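Local coordinates for protein glycoside Hydrolase Family 43_12 (Metagenome, PDB 7JVH) that probably hydrolyses glycosidic bonds in plant cell-wall polysaccharides or oligosaccharides such as arabinoxylan, at residues K327-E335 and A545-F556; S432-Y443 and G558-F566. All blocks are in the same frame, centred on the assembly; numbering follows the deposited sequence.

Interaction 1: K327-E335 and A545-F556; sequences KGNVNTGRE and AAVLSTNFAGGF
At the interface between the five-bladed β-propeller of family 43 and its C-terminal β-sandwich, N551 and T550 at the start of the short helix 550-553 grip V330 of the propeller loop 327-335 from both ends. N551 OD1 accepts from V330 N at 2.9 Å, the N-H coming in from outside the plane of the side-chain amide. V330 O takes T550 N at 3.1 Å, almost end-on to the carbonyl, so these two bonds tie the loop backbone to the first turn of the helix. S549 caps that turn: its OG accepts from F552 N, the capping bond, and donates to A546 O.

N331 carries the next link. Its CG lies anti to the carbonyl carbon (chi1 -64°), which brings ND2 to A545 O at 2.7 Å, with the acceptor in the amide plane. L548 N reaches the same oxygen from the opposite face, and Y526 OH, on a sandwich strand, is a second partner of ND2. The other end of the amide, OD1, rests 3.3 Å from S549 CB. Alongside, N329 ND2 packs on A546 CB at 3.4 Å, while its OD1 lies over CB of N551, the two amide planes being 52° apart.

Between the blade strands 316-322 and 335-342, this loop ends at R334, whose chain bends at chi3. NH2 donates to F556 O at 3.0 Å, and F556 CD1 lies over one guanidinium face. NH1 binds a glycerol, probably from the crystallisation liquor.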
ATOM      1  N   LYS A 327      -4.405 -14.235  16.249  1.00 58.15           N
ATOM      2  CA  LYS A 327      -4.527 -15.474  15.478  1.00 67.67           C
ATOM      3  C   LYS A 327      -3.564 -15.553  14.274  1.00 63.90           C
ATOM      4  O   LYS A 327      -3.643 -16.483  13.478  1.00 62.93           O
ATOM      5  CB  LYS A 327      -5.966 -15.664  15.007  1.00 73.06           C
ATOM      6  CG  LYS A 327      -6.944 -15.960  16.145  1.00 79.33           C
ATOM      7  CD  LYS A 327      -8.380 -15.874  15.700  1.00 88.80           C
ATOM      8  CE  LYS A 327      -8.755 -17.022  14.744  1.00104.58           C
ATOM      9  NZ  LYS A 327      -8.592 -18.372  15.379  1.00110.90           N
ATOM     10  N   GLY A 328      -2.673 -14.567  14.153  1.00 58.79           N
ATOM     11  CA  GLY A 328      -1.703 -14.481  13.079  1.00 53.65           C
ATOM     12  C   GLY A 328      -2.182 -13.861  11.778  1.00 67.28           C
ATOM     13  O   GLY A 328      -1.413 -13.763  10.807  1.00 78.73           O
ATOM     14  N   ASN A 329      -3.444 -13.429  11.740  1.00 60.45           N
ATOM     15  CA  ASN A 329      -4.023 -12.814  10.545  1.00 58.06           C
ATOM     16  C   ASN A 329      -3.645 -11.353  10.410  1.00 48.37           C
ATOM     17  O   ASN A 329      -3.370 -10.701  11.407  1.00 56.03           O
ATOM     18  CB  ASN A 329      -5.545 -12.976  10.548  1.00 48.29           C
ATOM     19  CG  ASN A 329      -5.954 -14.417  10.490  1.00 52.57           C
ATOM     20  OD1 ASN A 329      -5.207 -15.238   9.985  1.00 59.01           O
ATOM     21  ND2 ASN A 329      -7.131 -14.734  11.005  1.00 51.70           N
ATOM     22  N   VAL A 330      -3.657 -10.862   9.161  1.00 49.68           N
ATOM     23  CA  VAL A 330      -3.314  -9.489   8.814  1.00 54.11           C
ATOM     24  C   VAL A 330      -4.400  -8.883   7.929  1.00 55.03           C
ATOM     25  O   VAL A 330      -4.544  -9.272   6.755  1.00 40.47           O
ATOM     26  CB  VAL A 330      -1.998  -9.422   8.018  1.00 52.83           C
ATOM     27  CG1 VAL A 330      -1.423  -8.016   8.018  1.00 54.55           C
ATOM     28  CG2 VAL A 330      -1.000 -10.415   8.550  1.00 58.47           C
ATOM     29  N   ASN A 331      -5.143  -7.919   8.505  1.00 38.91           N
ATOM     30  CA  ASN A 331      -6.123  -7.124   7.787  1.00 35.70           C
ATOM     31  C   ASN A 331      -5.566  -5.747   7.443  1.00 46.92           C
ATOM     32  O   ASN A 331      -6.208  -4.957   6.751  1.00 49.72           O
ATOM     33  CB  ASN A 331      -7.409  -6.996   8.584  1.00 39.82           C
ATOM     34  CG  ASN A 331      -8.097  -8.337   8.792  1.00 49.52           C
ATOM     35  OD1 ASN A 331      -7.438  -9.389   8.830  1.00 48.13           O
ATOM     36  ND2 ASN A 331      -9.430  -8.310   8.939  1.00 46.69           N
ATOM     37  N   THR A 332      -4.353  -5.467   7.914  1.00 32.38           N
ATOM     38  CA  THR A 332      -3.729  -4.158   7.776  1.00 53.24           C
ATOM     39  C   THR A 332      -2.721  -4.067   6.638  1.00 54.13           C
ATOM     40  O   THR A 332      -2.133  -2.999   6.394  1.00 64.13           O
ATOM     41  CB  THR A 332      -3.079  -3.717   9.118  1.00 41.73           C
ATOM     42  OG1 THR A 332      -2.536  -4.862   9.799  1.00 47.34           O
ATOM     43  CG2 THR A 332      -4.144  -3.095  10.013  1.00 42.06           C
ATOM     44  N   GLY A 333      -2.548  -5.167   5.905  1.00 53.67           N
ATOM     45  CA  GLY A 333      -1.631  -5.211   4.786  1.00 45.79           C
ATOM     46  C   GLY A 333      -0.189  -5.121   5.267  1.00 53.04           C
ATOM     47  O   GLY A 333       0.083  -5.231   6.466  1.00 64.69           O
ATOM     48  N   ARG A 334       0.729  -4.917   4.325  1.00 41.97           N
ATOM     49  CA  ARG A 334       2.133  -4.722   4.618  1.00 44.62           C
ATOM     50  C   ARG A 334       2.414  -3.224   4.731  1.00 45.47           C
ATOM     51  O   ARG A 334       2.014  -2.435   3.859  1.00 45.33           O
ATOM     52  CB  ARG A 334       3.006  -5.359   3.526  1.00 44.74           C
ATOM     53  CG  ARG A 334       2.901  -6.874   3.433  1.00 34.92           C
ATOM     54  CD  ARG A 334       3.525  -7.379   2.141  1.00 43.06           C
ATOM     55  NE  ARG A 334       2.745  -6.912   0.986  1.00 41.64           N
ATOM     56  CZ  ARG A 334       3.159  -6.880  -0.272  1.00 52.00           C
ATOM     57  NH1 ARG A 334       4.378  -7.316  -0.616  1.00 56.59           N
ATOM     58  NH2 ARG A 334       2.341  -6.422  -1.198  1.00 45.27           N
ATOM     59  N   GLU A 335       3.105  -2.840   5.812  1.00 35.87           N
ATOM     60  CA  GLU A 335       3.276  -1.441   6.185  1.00 49.63           C
ATOM     61  C   GLU A 335       4.731  -1.015   6.028  1.00 59.86           C
ATOM     62  O   GLU A 335       5.624  -1.874   5.936  1.00 55.12           O
ATOM     63  CB  GLU A 335       2.828  -1.260   7.629  1.00 52.98           C
ATOM     64  CG  GLU A 335       1.475  -1.905   7.905  1.00 49.65           C
ATOM     65  CD  GLU A 335       1.013  -1.748   9.330  1.00 55.49           C
ATOM     66  OE1 GLU A 335       1.414  -2.544  10.164  1.00 55.24           O
ATOM     67  OE2 GLU A 335       0.212  -0.838   9.594  1.00 57.59           O
ATOM     68  N   ALA A 545     -13.293 -11.581  11.358  1.00 46.59           N
ATOM     69  CA  ALA A 545     -12.322 -10.640  10.806  1.00 52.83           C
ATOM     70  C   ALA A 545     -11.357 -11.319   9.826  1.00 45.59           C
ATOM     71  O   ALA A 545     -10.770 -10.660   8.969  1.00 44.38           O
ATOM     72  CB  ALA A 545     -11.537  -9.971  11.942  1.00 34.02           C
ATOM     73  N   ALA A 546     -11.172 -12.629   9.998  1.00 34.79           N
ATOM     74  CA  ALA A 546     -10.240 -13.421   9.182  1.00 50.18           C
ATOM     75  C   ALA A 546     -10.587 -13.332   7.680  1.00 51.71           C
ATOM     76  O   ALA A 546      -9.686 -13.320   6.853  1.00 54.47           O
ATOM     77  CB  ALA A 546     -10.229 -14.871   9.635  1.00 48.74           C
ATOM     78  N   VAL A 547     -11.894 -13.231   7.372  1.00 48.23           N
ATOM     79  CA  VAL A 547     -12.409 -13.104   6.007  1.00 54.91           C
ATOM     80  C   VAL A 547     -11.740 -11.979   5.184  1.00 51.38           C
ATOM     81  O   VAL A 547     -11.606 -12.106   3.953  1.00 53.23           O
ATOM     82  CB  VAL A 547     -13.957 -12.905   6.005  1.00 51.86           C
ATOM     83  CG1 VAL A 547     -14.469 -12.477   4.637  1.00 52.99           C
ATOM     84  CG2 VAL A 547     -14.682 -14.185   6.424  1.00 48.52           C
ATOM     85  N   LEU A 548     -11.332 -10.894   5.850  1.00 43.09           N
ATOM     86  CA  LEU A 548     -10.707  -9.737   5.192  1.00 37.95           C
ATOM     87  C   LEU A 548      -9.174  -9.724   5.304  1.00 42.63           C
ATOM     88  O   LEU A 548      -8.515  -8.731   4.961  1.00 40.51           O
ATOM     89  CB  LEU A 548     -11.289  -8.426   5.735  1.00 41.57           C
ATOM     90  CG  LEU A 548     -12.819  -8.335   5.688  1.00 51.57           C
ATOM     91  CD1 LEU A 548     -13.317  -6.984   6.191  1.00 49.32           C
ATOM     92  CD2 LEU A 548     -13.312  -8.594   4.265  1.00 41.08           C
ATOM     93  N   SER A 549      -8.606 -10.840   5.767  1.00 37.97           N
ATOM     94  CA  SER A 549      -7.172 -11.007   5.847  1.00 40.41           C
ATOM     95  C   SER A 549      -6.568 -11.497   4.528  1.00 51.59           C
ATOM     96  O   SER A 549      -7.184 -12.272   3.763  1.00 53.59           O
ATOM     97  CB  SER A 549      -6.815 -11.999   6.952  1.00 42.12           C
ATOM     98  OG  SER A 549      -7.197 -13.327   6.607  1.00 51.64           O
ATOM     99  N   THR A 550      -5.341 -11.031   4.274  1.00 47.95           N
ATOM    100  CA  THR A 550      -4.436 -11.610   3.306  1.00 45.18           C
ATOM    101  C   THR A 550      -4.335 -13.124   3.477  1.00 49.93           C
ATOM    102  O   THR A 550      -4.348 -13.862   2.501  1.00 43.88           O
ATOM    103  CB  THR A 550      -3.069 -10.943   3.425  1.00 40.84           C
ATOM    104  OG1 THR A 550      -3.169  -9.622   2.855  1.00 44.34           O
ATOM    105  CG2 THR A 550      -1.986 -11.748   2.726  1.00 49.37           C
ATOM    106  N   ASN A 551      -4.242 -13.569   4.733  1.00 42.62           N
ATOM    107  CA  ASN A 551      -4.100 -14.990   5.072  1.00 34.66           C
ATOM    108  C   ASN A 551      -5.204 -15.837   4.484  1.00 50.55           C
ATOM    109  O   ASN A 551      -4.940 -16.937   4.029  1.00 62.65           O
ATOM    110  CB  ASN A 551      -4.074 -15.194   6.589  1.00 40.85           C
ATOM    111  CG  ASN A 551      -3.007 -14.345   7.277  1.00 52.26           C
ATOM    112  OD1 ASN A 551      -3.143 -13.120   7.392  1.00 59.45           O
ATOM    113  ND2 ASN A 551      -1.936 -14.989   7.715  1.00 54.15           N
ATOM    114  N   PHE A 552      -6.441 -15.312   4.507  1.00 53.86           N
ATOM    115  CA  PHE A 552      -7.623 -16.045   4.086  1.00 35.15           C
ATOM    116  C   PHE A 552      -7.907 -15.918   2.574  1.00 49.27           C
ATOM    117  O   PHE A 552      -8.192 -16.909   1.919  1.00 45.74           O
ATOM    118  CB  PHE A 552      -8.825 -15.606   4.922  1.00 44.60           C
ATOM    119  CG  PHE A 552     -10.110 -16.294   4.562  1.00 39.49           C
ATOM    120  CD1 PHE A 552     -10.448 -17.522   5.120  1.00 42.48           C
ATOM    121  CD2 PHE A 552     -10.988 -15.710   3.677  1.00 50.80           C
ATOM    122  CE1 PHE A 552     -11.625 -18.152   4.775  1.00 48.17           C
ATOM    123  CE2 PHE A 552     -12.192 -16.333   3.347  1.00 52.08           C
ATOM    124  CZ  PHE A 552     -12.507 -17.551   3.899  1.00 42.72           C
ATOM    125  N   ALA A 553      -7.801 -14.695   2.041  1.00 50.53           N
ATOM    126  CA  ALA A 553      -8.157 -14.365   0.676  1.00 45.96           C
ATOM    127  C   ALA A 553      -6.981 -14.344  -0.299  1.00 50.80           C
ATOM    128  O   ALA A 553      -7.167 -14.176  -1.503  1.00 50.34           O
ATOM    129  CB  ALA A 553      -8.802 -12.998   0.666  1.00 37.19           C
ATOM    130  N   GLY A 554      -5.766 -14.463   0.230  1.00 52.04           N
ATOM    131  CA  GLY A 554      -4.562 -14.324  -0.571  1.00 43.52           C
ATOM    132  C   GLY A 554      -4.405 -12.899  -1.019  1.00 54.59           C
ATOM    133  O   GLY A 554      -5.184 -12.044  -0.640  1.00 57.20           O
ATOM    134  N   GLY A 555      -3.373 -12.640  -1.816  1.00 45.96           N
ATOM    135  CA  GLY A 555      -3.137 -11.325  -2.376  1.00 46.91           C
ATOM    136  C   GLY A 555      -1.966 -10.621  -1.760  1.00 49.49           C
ATOM    137  O   GLY A 555      -1.201 -11.198  -0.988  1.00 43.44           O
ATOM    138  N   PHE A 556      -1.872  -9.328  -2.086  1.00 59.09           N
ATOM    139  CA  PHE A 556      -0.805  -8.437  -1.657  1.00 55.73           C
ATOM    140  C   PHE A 556      -1.331  -7.147  -1.018  1.00 49.99           C
ATOM    141  O   PHE A 556      -0.605  -6.154  -0.957  1.00 38.34           O
ATOM    142  CB  PHE A 556       0.004  -8.058  -2.905  1.00 57.96           C
ATOM    143  CG  PHE A 556       0.931  -9.136  -3.403  1.00 63.78           C
ATOM    144  CD1 PHE A 556       1.799  -9.804  -2.539  1.00 52.50           C
ATOM    145  CD2 PHE A 556       0.983  -9.438  -4.756  1.00 55.62           C
ATOM    146  CE1 PHE A 556       2.669 -10.769  -3.016  1.00 71.17           C
ATOM    147  CE2 PHE A 556       1.862 -10.390  -5.241  1.00 61.67           C
ATOM    148  CZ  PHE A 556       2.712 -11.055  -4.372  1.00 70.27           C
TER
HETATM  149  O   HOH W   1      -4.021  -7.457   5.228  1.00 48.99           O

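Interaction 2: S432-Y443 and G558-F566; sequences SALFHRQQHIKY and GALVGMGVF
Backbone hydrogen bonds join strand 433-437 to strand 560-566, whose axes run antiparallel at 153°. The hydrogen-bonded pairs are L434 with M563 and H436 with V561; in the second, V561 N donates to H436 O at 2.8 Å and H436 N to V561 O at 2.7 Å. V565 N to S432 O and Q438 N to A559 O continue the pairing at the two ends. A water donating to both Q438 O and A559 O bridges the latter end.

Glycines occupy two of the non-hydrogen-bonded positions, and there the chains draw close: CA of A433 and CA of G564 are 3.8 Å apart. G562 CA makes a CA-H...O contact with L434 O at 3.1 Å.

Among side-chain polar contacts, S432 OG donates to V565 O at 2.5 Å and accepts from L421 N. Q438, with CG anti to its backbone N (chi1 177°) and an extended chain, sets OE1 3.2 Å from A559 CB; that oxygen pairs with Y526 OH, while NE2 donates to H440 O, which lies in the amide plane.

Apolar packing centres on L560 and V561. L560 CD1 lies over one face of the F435 ring and its CB is 3.7 Å from F435 CD1, the two side chains meeting at about a right angle; CD2 runs alongside R437. From the opposite direction Y443 puts OH 3.4 Å from V561 CB.

Strand 433-437 thus borders the six-stranded antiparallel sheet, with 560-566 next to it, in the concanavalin A-like β-sandwich.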
ATOM      1  N   SER A 432     -18.456   2.237  -7.619  1.00 55.53           N
ATOM      2  CA  SER A 432     -18.672   3.578  -7.096  1.00 57.11           C
ATOM      3  C   SER A 432     -18.582   3.548  -5.575  1.00 54.06           C
ATOM      4  O   SER A 432     -19.590   3.509  -4.886  1.00 48.69           O
ATOM      5  CB  SER A 432     -20.018   4.136  -7.564  1.00 59.51           C
ATOM      6  OG  SER A 432     -21.024   3.155  -7.441  1.00 53.97           O
ATOM      7  N   ALA A 433     -17.350   3.545  -5.076  1.00 35.56           N
ATOM      8  CA  ALA A 433     -17.029   3.517  -3.665  1.00 50.62           C
ATOM      9  C   ALA A 433     -15.682   4.219  -3.418  1.00 49.29           C
ATOM     10  O   ALA A 433     -14.772   4.121  -4.222  1.00 56.72           O
ATOM     11  CB  ALA A 433     -16.996   2.089  -3.170  1.00 38.73           C
ATOM     12  N   LEU A 434     -15.590   4.962  -2.310  1.00 52.37           N
ATOM     13  CA  LEU A 434     -14.368   5.646  -1.901  1.00 48.32           C
ATOM     14  C   LEU A 434     -13.879   5.012  -0.613  1.00 52.89           C
ATOM     15  O   LEU A 434     -14.667   4.802   0.306  1.00 48.91           O
ATOM     16  CB  LEU A 434     -14.593   7.148  -1.728  1.00 56.93           C
ATOM     17  CG  LEU A 434     -13.373   8.050  -1.847  1.00 57.90           C
ATOM     18  CD1 LEU A 434     -12.693   7.892  -3.192  1.00 59.37           C
ATOM     19  CD2 LEU A 434     -13.774   9.497  -1.615  1.00 43.19           C
ATOM     20  N   PHE A 435     -12.573   4.693  -0.572  1.00 46.59           N
ATOM     21  CA  PHE A 435     -12.004   3.819   0.429  1.00 33.81           C
ATOM     22  C   PHE A 435     -10.829   4.453   1.163  1.00 47.58           C
ATOM     23  O   PHE A 435     -10.066   5.250   0.607  1.00 44.80           O
ATOM     24  CB  PHE A 435     -11.523   2.513  -0.196  1.00 48.05           C
ATOM     25  CG  PHE A 435     -12.631   1.558  -0.558  1.00 47.28           C
ATOM     26  CD1 PHE A 435     -13.407   0.961   0.430  1.00 43.19           C
ATOM     27  CD2 PHE A 435     -12.885   1.236  -1.893  1.00 39.81           C
ATOM     28  CE1 PHE A 435     -14.410   0.084   0.102  1.00 39.36           C
ATOM     29  CE2 PHE A 435     -13.895   0.353  -2.224  1.00 37.81           C
ATOM     30  CZ  PHE A 435     -14.657  -0.233  -1.234  1.00 41.03           C
ATOM     31  N   HIS A 436     -10.703   4.049   2.431  1.00 45.01           N
ATOM     32  CA  HIS A 436      -9.653   4.437   3.337  1.00 46.20           C
ATOM     33  C   HIS A 436      -9.043   3.128   3.800  1.00 47.09           C
ATOM     34  O   HIS A 436      -9.773   2.202   4.161  1.00 45.24           O
ATOM     35  CB  HIS A 436     -10.252   5.193   4.519  1.00 52.23           C
ATOM     36  CG  HIS A 436      -9.234   5.774   5.452  1.00 59.64           C
ATOM     37  ND1 HIS A 436      -8.482   4.994   6.308  1.00 58.62           N
ATOM     38  CD2 HIS A 436      -8.843   7.055   5.667  1.00 51.94           C
ATOM     39  CE1 HIS A 436      -7.680   5.775   7.006  1.00 48.65           C
ATOM     40  NE2 HIS A 436      -7.876   7.025   6.634  1.00 53.64           N
ATOM     41  N   ARG A 437      -7.705   3.050   3.783  1.00 43.59           N
ATOM     42  CA  ARG A 437      -6.994   1.866   4.220  1.00 42.54           C
ATOM     43  C   ARG A 437      -7.271   1.587   5.685  1.00 45.06           C
ATOM     44  O   ARG A 437      -7.386   2.515   6.491  1.00 46.91           O
ATOM     45  CB  ARG A 437      -5.489   2.060   4.017  1.00 44.26           C
ATOM     46  CG  ARG A 437      -5.055   2.122   2.561  1.00 48.18           C
ATOM     47  CD  ARG A 437      -3.660   2.689   2.486  1.00 53.13           C
ATOM     48  NE  ARG A 437      -3.058   2.754   1.158  1.00 51.58           N
ATOM     49  CZ  ARG A 437      -3.365   3.661   0.231  1.00 56.96           C
ATOM     50  NH1 ARG A 437      -4.317   4.570   0.420  1.00 52.76           N
ATOM     51  NH2 ARG A 437      -2.724   3.664  -0.923  1.00 59.55           N
ATOM     52  N   GLN A 438      -7.405   0.301   6.025  1.00 48.39           N
ATOM     53  CA  GLN A 438      -7.455  -0.139   7.414  1.00 46.34           C
ATOM     54  C   GLN A 438      -6.030  -0.013   7.955  1.00 52.03           C
ATOM     55  O   GLN A 438      -5.136  -0.799   7.591  1.00 45.23           O
ATOM     56  CB  GLN A 438      -7.969  -1.565   7.539  1.00 34.93           C
ATOM     57  CG  GLN A 438      -7.981  -2.089   8.958  1.00 38.78           C
ATOM     58  CD  GLN A 438      -8.865  -3.321   9.162  1.00 40.15           C
ATOM     59  OE1 GLN A 438      -9.578  -3.741   8.262  1.00 40.49           O
ATOM     60  NE2 GLN A 438      -8.828  -3.885  10.365  1.00 35.12           N
ATOM     61  N   GLN A 439      -5.824   0.987   8.826  1.00 44.50           N
ATOM     62  CA  GLN A 439      -4.503   1.306   9.357  1.00 38.81           C
ATOM     63  C   GLN A 439      -4.214   0.652  10.696  1.00 41.57           C
ATOM     64  O   GLN A 439      -3.097   0.741  11.196  1.00 56.06           O
ATOM     65  CB  GLN A 439      -4.319   2.820   9.444  1.00 46.16           C
ATOM     66  CG  GLN A 439      -4.184   3.462   8.072  1.00 39.83           C
ATOM     67  CD  GLN A 439      -3.903   4.942   8.155  1.00 45.71           C
ATOM     68  OE1 GLN A 439      -4.768   5.722   8.516  1.00 57.68           O
ATOM     69  NE2 GLN A 439      -2.701   5.339   7.792  1.00 52.55           N
ATOM     70  N   HIS A 440      -5.214  -0.034  11.254  1.00 45.30           N
ATOM     71  CA  HIS A 440      -5.144  -0.626  12.586  1.00 45.57           C
ATOM     72  C   HIS A 440      -5.872  -1.957  12.613  1.00 58.34           C
ATOM     73  O   HIS A 440      -6.822  -2.180  11.824  1.00 59.92           O
ATOM     74  CB  HIS A 440      -5.834   0.294  13.611  1.00 45.61           C
ATOM     75  CG  HIS A 440      -5.265   1.671  13.656  1.00 41.58           C
ATOM     76  ND1 HIS A 440      -5.603   2.635  12.735  1.00 47.90           N
ATOM     77  CD2 HIS A 440      -4.381   2.247  14.504  1.00 41.26           C
ATOM     78  CE1 HIS A 440      -4.945   3.748  13.015  1.00 41.70           C
ATOM     79  NE2 HIS A 440      -4.204   3.540  14.088  1.00 38.68           N
ATOM     80  N   ILE A 441      -5.463  -2.812  13.559  1.00 53.64           N
ATOM     81  CA  ILE A 441      -6.146  -4.083  13.801  1.00 57.91           C
ATOM     82  C   ILE A 441      -7.485  -3.797  14.482  1.00 58.31           C
ATOM     83  O   ILE A 441      -8.508  -4.389  14.138  1.00 55.41           O
ATOM     84  CB  ILE A 441      -5.306  -5.021  14.688  1.00 55.62           C
ATOM     85  CG1 ILE A 441      -3.913  -5.228  14.092  1.00 46.99           C
ATOM     86  CG2 ILE A 441      -5.996  -6.372  14.805  1.00 59.76           C
ATOM     87  CD1 ILE A 441      -2.981  -5.989  15.003  1.00 42.16           C
ATOM     88  N   LYS A 442      -7.453  -2.884  15.456  1.00 55.72           N
ATOM     89  CA  LYS A 442      -8.647  -2.441  16.173  1.00 50.97           C
ATOM     90  C   LYS A 442      -9.032  -1.040  15.728  1.00 56.72           C
ATOM     91  O   LYS A 442      -8.269  -0.109  15.905  1.00 66.66           O
ATOM     92  CB  LYS A 442      -8.401  -2.429  17.670  1.00 43.09           C
ATOM     93  CG  LYS A 442      -8.446  -3.793  18.323  1.00 42.23           C
ATOM     94  CD  LYS A 442      -8.140  -3.671  19.810  1.00 38.82           C
ATOM     95  CE  LYS A 442      -8.255  -5.029  20.483  1.00 54.73           C
ATOM     96  NZ  LYS A 442      -7.931  -4.917  21.945  1.00 68.38           N
ATOM     97  N   TYR A 443     -10.216  -0.906  15.130  1.00 48.61           N
ATOM     98  CA  TYR A 443     -10.706   0.389  14.695  1.00 45.70           C
ATOM     99  C   TYR A 443     -12.230   0.478  14.795  1.00 54.04           C
ATOM    100  O   TYR A 443     -12.930  -0.516  14.989  1.00 52.04           O
ATOM    101  CB  TYR A 443     -10.186   0.772  13.285  1.00 39.38           C
ATOM    102  CG  TYR A 443     -10.976   0.240  12.114  1.00 49.44           C
ATOM    103  CD1 TYR A 443     -12.029   0.975  11.567  1.00 57.10           C
ATOM    104  CD2 TYR A 443     -10.663  -0.985  11.528  1.00 51.89           C
ATOM    105  CE1 TYR A 443     -12.756   0.503  10.496  1.00 43.32           C
ATOM    106  CE2 TYR A 443     -11.367  -1.457  10.437  1.00 55.31           C
ATOM    107  CZ  TYR A 443     -12.415  -0.715   9.933  1.00 56.52           C
ATOM    108  OH  TYR A 443     -13.139  -1.210   8.858  1.00 55.35           O
ATOM    109  N   GLY A 558      -4.029  -4.884   1.949  1.00 50.27           N
ATOM    110  CA  GLY A 558      -4.748  -4.768   3.207  1.00 52.92           C
ATOM    111  C   GLY A 558      -6.228  -4.421   2.991  1.00 40.39           C
ATOM    112  O   GLY A 558      -6.607  -3.910   1.966  1.00 40.33           O
ATOM    113  N   ALA A 559      -7.036  -4.668   4.015  1.00 45.70           N
ATOM    114  CA  ALA A 559      -8.446  -4.320   4.001  1.00 53.21           C
ATOM    115  C   ALA A 559      -8.645  -2.817   3.891  1.00 52.31           C
ATOM    116  O   ALA A 559      -7.746  -2.029   4.206  1.00 39.28           O
ATOM    117  CB  ALA A 559      -9.149  -4.858   5.246  1.00 43.23           C
ATOM    118  N   LEU A 560      -9.847  -2.441   3.443  1.00 50.15           N
ATOM    119  CA  LEU A 560     -10.247  -1.063   3.227  1.00 43.74           C
ATOM    120  C   LEU A 560     -11.585  -0.853   3.924  1.00 51.93           C
ATOM    121  O   LEU A 560     -12.343  -1.790   4.117  1.00 54.65           O
ATOM    122  CB  LEU A 560     -10.400  -0.773   1.733  1.00 43.06           C
ATOM    123  CG  LEU A 560      -9.179  -1.090   0.855  1.00 51.56           C
ATOM    124  CD1 LEU A 560      -9.570  -1.103  -0.606  1.00 35.36           C
ATOM    125  CD2 LEU A 560      -8.043  -0.097   1.087  1.00 47.02           C
ATOM    126  N   VAL A 561     -11.869   0.400   4.289  1.00 44.55           N
ATOM    127  CA  VAL A 561     -13.152   0.796   4.798  1.00 40.50           C
ATOM    128  C   VAL A 561     -13.551   2.053   4.046  1.00 46.71           C
ATOM    129  O   VAL A 561     -12.726   2.918   3.780  1.00 51.30           O
ATOM    130  CB  VAL A 561     -13.122   1.016   6.338  1.00 60.58           C
ATOM    131  CG1 VAL A 561     -12.257   2.206   6.720  1.00 54.31           C
ATOM    132  CG2 VAL A 561     -14.536   1.180   6.890  1.00 48.42           C
ATOM    133  N   GLY A 562     -14.825   2.141   3.671  1.00 50.13           N
ATOM    134  CA  GLY A 562     -15.297   3.276   2.919  1.00 57.74           C
ATOM    135  C   GLY A 562     -16.806   3.299   2.714  1.00 46.85           C
ATOM    136  O   GLY A 562     -17.527   2.479   3.271  1.00 48.12           O
HETATM  137  N   MSE A 563     -17.248   4.255   1.897  1.00 46.54           N
HETATM  138  CA  MSE A 563     -18.646   4.393   1.552  1.00 59.10           C
HETATM  139  C   MSE A 563     -18.805   4.118   0.056  1.00 70.65           C
HETATM  140  O   MSE A 563     -17.901   4.361  -0.733  1.00 60.37           O
HETATM  141  CB  MSE A 563     -19.165   5.766   2.004  1.00 63.58           C
HETATM  142  CG  MSE A 563     -18.444   6.970   1.441  1.00 80.83           C
HETATM  143 SE   MSE A 563     -17.948   8.361   2.776  1.00 63.11          SE
HETATM  144  CE  MSE A 563     -16.011   8.459   2.547  1.00 61.45           C
ATOM    145  N   GLY A 564     -19.969   3.578  -0.330  1.00 63.68           N
ATOM    146  CA  GLY A 564     -20.238   3.269  -1.720  1.00 64.00           C
ATOM    147  C   GLY A 564     -21.704   3.235  -2.065  1.00 58.66           C
ATOM    148  O   GLY A 564     -22.547   3.253  -1.186  1.00 61.06           O
ATOM    149  N   VAL A 565     -21.987   3.165  -3.370  1.00 49.37           N
ATOM    150  CA  VAL A 565     -23.335   3.151  -3.916  1.00 56.20           C
ATOM    151  C   VAL A 565     -23.429   2.113  -5.042  1.00 61.96           C
ATOM    152  O   VAL A 565     -22.474   1.923  -5.805  1.00 62.02           O
ATOM    153  CB  VAL A 565     -23.747   4.544  -4.421  1.00 56.80           C
ATOM    154  CG1 VAL A 565     -23.807   5.523  -3.258  1.00 56.70           C
ATOM    155  CG2 VAL A 565     -22.773   5.047  -5.457  1.00 61.32           C
ATOM    156  N   PHE A 566     -24.582   1.440  -5.118  1.00 51.57           N
ATOM    157  CA  PHE A 566     -24.797   0.306  -6.006  1.00 55.83           C
ATOM    158  C   PHE A 566     -26.229   0.297  -6.542  1.00 66.17           C
ATOM    159  O   PHE A 566     -27.055   1.093  -6.095  1.00 59.81           O
ATOM    160  CB  PHE A 566     -24.547  -0.997  -5.256  1.00 51.96           C
ATOM    161  CG  PHE A 566     -23.202  -1.084  -4.632  1.00 53.93           C
ATOM    162  CD1 PHE A 566     -22.087  -1.362  -5.407  1.00 56.41           C
ATOM    163  CD2 PHE A 566     -23.039  -0.880  -3.272  1.00 52.15           C
ATOM    164  CE1 PHE A 566     -20.821  -1.445  -4.840  1.00 52.49           C
ATOM    165  CE2 PHE A 566     -21.782  -0.948  -2.686  1.00 52.70           C
ATOM    166  CZ  PHE A 566     -20.676  -1.258  -3.466  1.00 65.72           C
TER
HETATM  167  O   HOH W   2      -4.868  -1.373   4.503  1.00 34.41           O

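In the fold
The centres of the two contacts lie about 14 Å apart, and their segments alternate along the chain: 327-335, 432-443, 545-556, then 558-566. Helix 550-553 of interaction 1 is followed, after a short loop, by strand 560-566 of interaction 2, so the chain passes from the domain interface into the strand next to the sheet's edge. The two contacts also meet in space. N331 O and A559 N, 2.9 Å apart, form a probable hydrogen bond, and T332 CG2 packs on H440 C at 3.3 Å. Interaction 1 joins the propeller to the sandwich, interaction 2 lies within the sandwich, and the propeller loop touches both, consistent with a fixed relative placement of the two domains.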